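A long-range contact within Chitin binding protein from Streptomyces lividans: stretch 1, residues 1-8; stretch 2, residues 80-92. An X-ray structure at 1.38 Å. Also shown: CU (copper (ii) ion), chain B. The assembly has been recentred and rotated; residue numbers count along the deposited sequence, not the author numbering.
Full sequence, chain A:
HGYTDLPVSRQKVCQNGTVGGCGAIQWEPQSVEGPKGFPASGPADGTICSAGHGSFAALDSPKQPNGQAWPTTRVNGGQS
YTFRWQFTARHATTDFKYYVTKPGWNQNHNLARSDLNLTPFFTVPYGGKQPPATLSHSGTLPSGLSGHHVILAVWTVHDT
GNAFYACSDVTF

Stretch 1, residues 1-8: HGYTDLPV
Stretch 2 80-92: SYTFRWQFTARHA

Residues 2-6 form a strand that runs antiparallel to strand 80-87, with 142° between their N-to-C directions and a closest axial approach of 4.5 Å. G2 is fully extended (phi/psi 176/180). Y3 (-157/168), T4 (-90/137) and residues 84-87 also lie in the beta region.

G2 faces F87 (CA-CA 4.0 Å) and T4 faces W85 (CA-CA 4.2 Å), both as non-hydrogen-bonded pairs. Y3 and Q86 form the hydrogen-bonded pair between them: Y3 N to Q86 O is 3.1 Å, and Q86 N to Y3 O is 2.9 Å. The register then shifts by one at a beta bulge, where D5 turns to phi/psi -112/-5. R84 O accepts from D5 N at 2.9 Å and, weakly, from L6 N at 3.3 Å. R84 N returns a bond to L6 O at 3.0 Å. A cis peptide bond precedes P7. At the other end, H1 O accepts from T88 N at 2.9 Å and from A89 N at 3.3 Å.

G2 has no side chain; an ideal CB would clash with Q86 O and F87 CD1, each 2.7 Å away. T4 (chi1 p) lays CG2 over the W85 ring, 3.5 Å from the centroid of the five-membered ring. W85 is m, with chi2 77°.

D5 (chi1 p, chi2 -16°) ties two side chains together. R84 (t, t, p, -156°) forms a salt bridge to it, with NE 2.9 Å from D5 OD1 and NH2 3.0 Å from D5 OD2. Q86 (m, m, -9°) places NE2 2.9 Å from D5 OD2. L6 (m, t) sets CD1 over the R84 guanidinium, 3.4 Å from R84 CZ. P7 CD packs 3.7 Å from F83 CD2 and 3.8 Å from Y81 CE2.

Copper joins the ends: H1 N binds CU at 2.2 Å, and H1 ND1 and H91 NE2 each bind CU at 1.9 Å. H1 and H91 are both m, with chi2 61° and -58°.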

# COMPACT_ATOMS: atom_id res chain seq x y z
N HIS A 1 12.14 -9.52 -5.70
CA HIS A 1 13.42 -10.23 -6.01
C HIS A 1 14.07 -9.62 -7.22
O HIS A 1 13.46 -9.41 -8.27
CB HIS A 1 13.22 -11.74 -6.17
CG HIS A 1 12.93 -12.43 -4.86
ND1 HIS A 1 11.84 -12.14 -4.09
CD2 HIS A 1 13.62 -13.35 -4.16
CE1 HIS A 1 11.86 -12.84 -2.97
NE2 HIS A 1 12.93 -13.59 -3.00
N GLY A 2 15.34 -9.25 -7.04
CA GLY A 2 16.09 -8.62 -8.10
C GLY A 2 17.46 -8.20 -7.64
O GLY A 2 17.79 -8.31 -6.46
N TYR A 3 18.22 -7.61 -8.57
CA TYR A 3 19.59 -7.18 -8.28
C TYR A 3 19.94 -6.09 -9.29
O TYR A 3 19.32 -5.97 -10.34
CB TYR A 3 20.58 -8.37 -8.43
CG TYR A 3 20.46 -9.11 -9.71
CD1 TYR A 3 21.10 -8.67 -10.86
CD2 TYR A 3 19.65 -10.22 -9.81
CE1 TYR A 3 20.90 -9.28 -12.09
CE2 TYR A 3 19.48 -10.91 -11.02
CZ TYR A 3 20.11 -10.43 -12.16
OH TYR A 3 20.03 -11.05 -13.39
N THR A 4 21.03 -5.41 -9.04
CA THR A 4 21.52 -4.44 -10.02
C THR A 4 22.49 -5.13 -10.98
O THR A 4 23.38 -5.89 -10.58
CB THR A 4 22.25 -3.28 -9.35
OG1 THR A 4 23.06 -3.83 -8.33
CG2 THR A 4 21.29 -2.27 -8.72
N ASP A 5 22.32 -4.80 -12.25
CA ASP A 5 23.32 -5.21 -13.24
C ASP A 5 24.10 -4.04 -13.83
O ASP A 5 25.08 -4.28 -14.47
CB ASP A 5 22.78 -6.18 -14.32
CG ASP A 5 21.92 -5.55 -15.26
OD1 ASP A 5 21.43 -4.46 -15.04
OD2 ASP A 5 21.69 -6.14 -16.36
N LEU A 6 23.73 -2.81 -13.47
CA LEU A 6 24.56 -1.63 -13.78
C LEU A 6 24.53 -0.70 -12.58
O LEU A 6 23.44 -0.21 -12.22
CB LEU A 6 24.09 -0.83 -15.02
CG LEU A 6 24.20 -1.54 -16.32
CD1 LEU A 6 23.44 -0.79 -17.39
CD2 LEU A 6 25.67 -1.75 -16.71
N PRO A 7 25.67 -0.44 -11.91
CA PRO A 7 26.94 -1.14 -12.07
C PRO A 7 26.75 -2.57 -11.53
O PRO A 7 26.02 -2.75 -10.55
CB PRO A 7 27.88 -0.33 -11.15
CG PRO A 7 27.01 0.28 -10.10
CD PRO A 7 25.65 0.43 -10.72
N VAL A 8 27.35 -3.54 -12.18
CA VAL A 8 27.08 -4.93 -11.84
C VAL A 8 27.41 -5.23 -10.39
O VAL A 8 28.50 -4.90 -9.90
CB VAL A 8 27.74 -5.89 -12.84
CG1 VAL A 8 29.23 -5.84 -12.76
CG2 VAL A 8 27.21 -7.28 -12.61
N SER A 80 26.56 11.69 -15.29
CA SER A 80 25.32 10.93 -15.27
C SER A 80 25.58 9.47 -15.66
O SER A 80 26.47 9.15 -16.42
CB SER A 80 24.28 11.55 -16.20
OG SER A 80 23.02 11.08 -15.82
N TYR A 81 24.78 8.58 -15.09
CA TYR A 81 24.97 7.14 -15.28
C TYR A 81 23.63 6.45 -15.23
O TYR A 81 22.74 6.87 -14.49
CB TYR A 81 25.90 6.62 -14.18
CG TYR A 81 26.29 5.14 -14.27
CD1 TYR A 81 27.35 4.75 -15.05
CD2 TYR A 81 25.62 4.19 -13.57
CE1 TYR A 81 27.74 3.40 -15.16
CE2 TYR A 81 25.93 2.82 -13.65
CZ TYR A 81 27.01 2.44 -14.42
OH TYR A 81 27.35 1.08 -14.55
N THR A 82 23.44 5.43 -16.05
CA THR A 82 22.22 4.59 -15.98
C THR A 82 22.40 3.48 -14.98
O THR A 82 23.21 2.58 -15.18
CB THR A 82 21.88 4.03 -17.34
OG1 THR A 82 21.47 5.12 -18.18
CG2 THR A 82 20.76 3.03 -17.27
N PHE A 83 21.62 3.54 -13.90
CA PHE A 83 21.57 2.48 -12.91
C PHE A 83 20.48 1.53 -13.36
O PHE A 83 19.42 1.99 -13.81
CB PHE A 83 21.29 3.06 -11.50
CG PHE A 83 22.41 3.88 -11.00
CD1 PHE A 83 22.48 5.25 -11.30
CD2 PHE A 83 23.41 3.32 -10.26
CE1 PHE A 83 23.54 6.01 -10.87
CE2 PHE A 83 24.47 4.09 -9.81
CZ PHE A 83 24.53 5.43 -10.13
N ARG A 84 20.72 0.21 -13.30
CA ARG A 84 19.76 -0.72 -13.83
C ARG A 84 19.60 -1.92 -12.90
O ARG A 84 20.59 -2.51 -12.45
CB ARG A 84 20.20 -1.18 -15.20
CG ARG A 84 19.20 -2.05 -15.93
CD ARG A 84 19.57 -2.32 -17.40
NE ARG A 84 20.65 -3.24 -17.50
CZ ARG A 84 21.49 -3.33 -18.54
NH1 ARG A 84 21.39 -2.51 -19.58
NH2 ARG A 84 22.45 -4.24 -18.52
N TRP A 85 18.34 -2.26 -12.66
CA TRP A 85 17.90 -3.43 -11.92
C TRP A 85 17.30 -4.41 -12.87
O TRP A 85 16.54 -4.04 -13.81
CB TRP A 85 16.82 -3.08 -10.89
CG TRP A 85 17.33 -2.34 -9.66
CD1 TRP A 85 17.66 -0.99 -9.60
CD2 TRP A 85 17.64 -2.87 -8.39
NE1 TRP A 85 18.15 -0.68 -8.38
CE2 TRP A 85 18.09 -1.79 -7.57
CE3 TRP A 85 17.53 -4.13 -7.83
CZ2 TRP A 85 18.50 -2.00 -6.24
CZ3 TRP A 85 17.92 -4.33 -6.51
CH2 TRP A 85 18.37 -3.25 -5.72
N GLN A 86 17.47 -5.68 -12.55
CA GLN A 86 16.75 -6.78 -13.22
C GLN A 86 15.93 -7.45 -12.14
O GLN A 86 16.43 -7.74 -11.04
CB GLN A 86 17.72 -7.81 -13.80
CG GLN A 86 18.66 -7.25 -14.85
CD GLN A 86 18.06 -6.83 -16.16
OE1 GLN A 86 16.88 -7.09 -16.44
NE2 GLN A 86 18.87 -6.19 -16.98
N PHE A 87 14.62 -7.64 -12.36
CA PHE A 87 13.77 -8.23 -11.36
C PHE A 87 13.23 -9.62 -11.82
O PHE A 87 12.91 -9.80 -12.98
CB PHE A 87 12.57 -7.34 -11.11
CG PHE A 87 12.93 -5.95 -10.67
CD1 PHE A 87 13.44 -5.70 -9.42
CD2 PHE A 87 12.82 -4.87 -11.54
CE1 PHE A 87 13.76 -4.40 -9.04
CE2 PHE A 87 13.15 -3.60 -11.16
CZ PHE A 87 13.63 -3.35 -9.91
N THR A 88 13.15 -10.54 -10.89
CA THR A 88 12.45 -11.79 -11.11
C THR A 88 11.06 -11.75 -10.48
O THR A 88 10.23 -12.61 -10.83
CB THR A 88 13.22 -12.97 -10.52
OG1 THR A 88 13.41 -12.75 -9.13
CG2 THR A 88 14.61 -13.07 -11.13
N ALA A 89 10.81 -10.82 -9.54
CA ALA A 89 9.46 -10.57 -9.00
C ALA A 89 9.33 -9.04 -8.80
O ALA A 89 10.08 -8.43 -7.99
CB ALA A 89 9.23 -11.33 -7.74
N ARG A 90 8.38 -8.42 -9.50
CA ARG A 90 8.26 -6.93 -9.58
C ARG A 90 7.34 -6.31 -8.50
O ARG A 90 6.24 -5.81 -8.78
CB ARG A 90 7.73 -6.57 -10.94
CG ARG A 90 8.72 -6.85 -12.06
CD ARG A 90 8.00 -7.11 -13.36
NE ARG A 90 7.22 -5.97 -13.77
CZ ARG A 90 6.42 -5.96 -14.83
NH1 ARG A 90 6.35 -7.03 -15.65
NH2 ARG A 90 5.72 -4.87 -15.08
N HIS A 91 7.81 -6.30 -7.30
CA HIS A 91 6.94 -5.93 -6.18
C HIS A 91 6.65 -4.45 -6.20
O HIS A 91 7.48 -3.64 -6.68
CB HIS A 91 7.68 -6.16 -4.87
CG HIS A 91 8.13 -7.56 -4.63
ND1 HIS A 91 7.25 -8.62 -4.60
CD2 HIS A 91 9.37 -8.08 -4.43
CE1 HIS A 91 7.91 -9.73 -4.38
NE2 HIS A 91 9.20 -9.43 -4.29
N ALA A 92 5.50 -4.06 -5.69
CA ALA A 92 5.20 -2.67 -5.36
C ALA A 92 6.38 -2.13 -4.55
O ALA A 92 6.86 -2.76 -3.62
CB ALA A 92 3.91 -2.56 -4.57
CU CU B . 10.73 -10.57 -4.30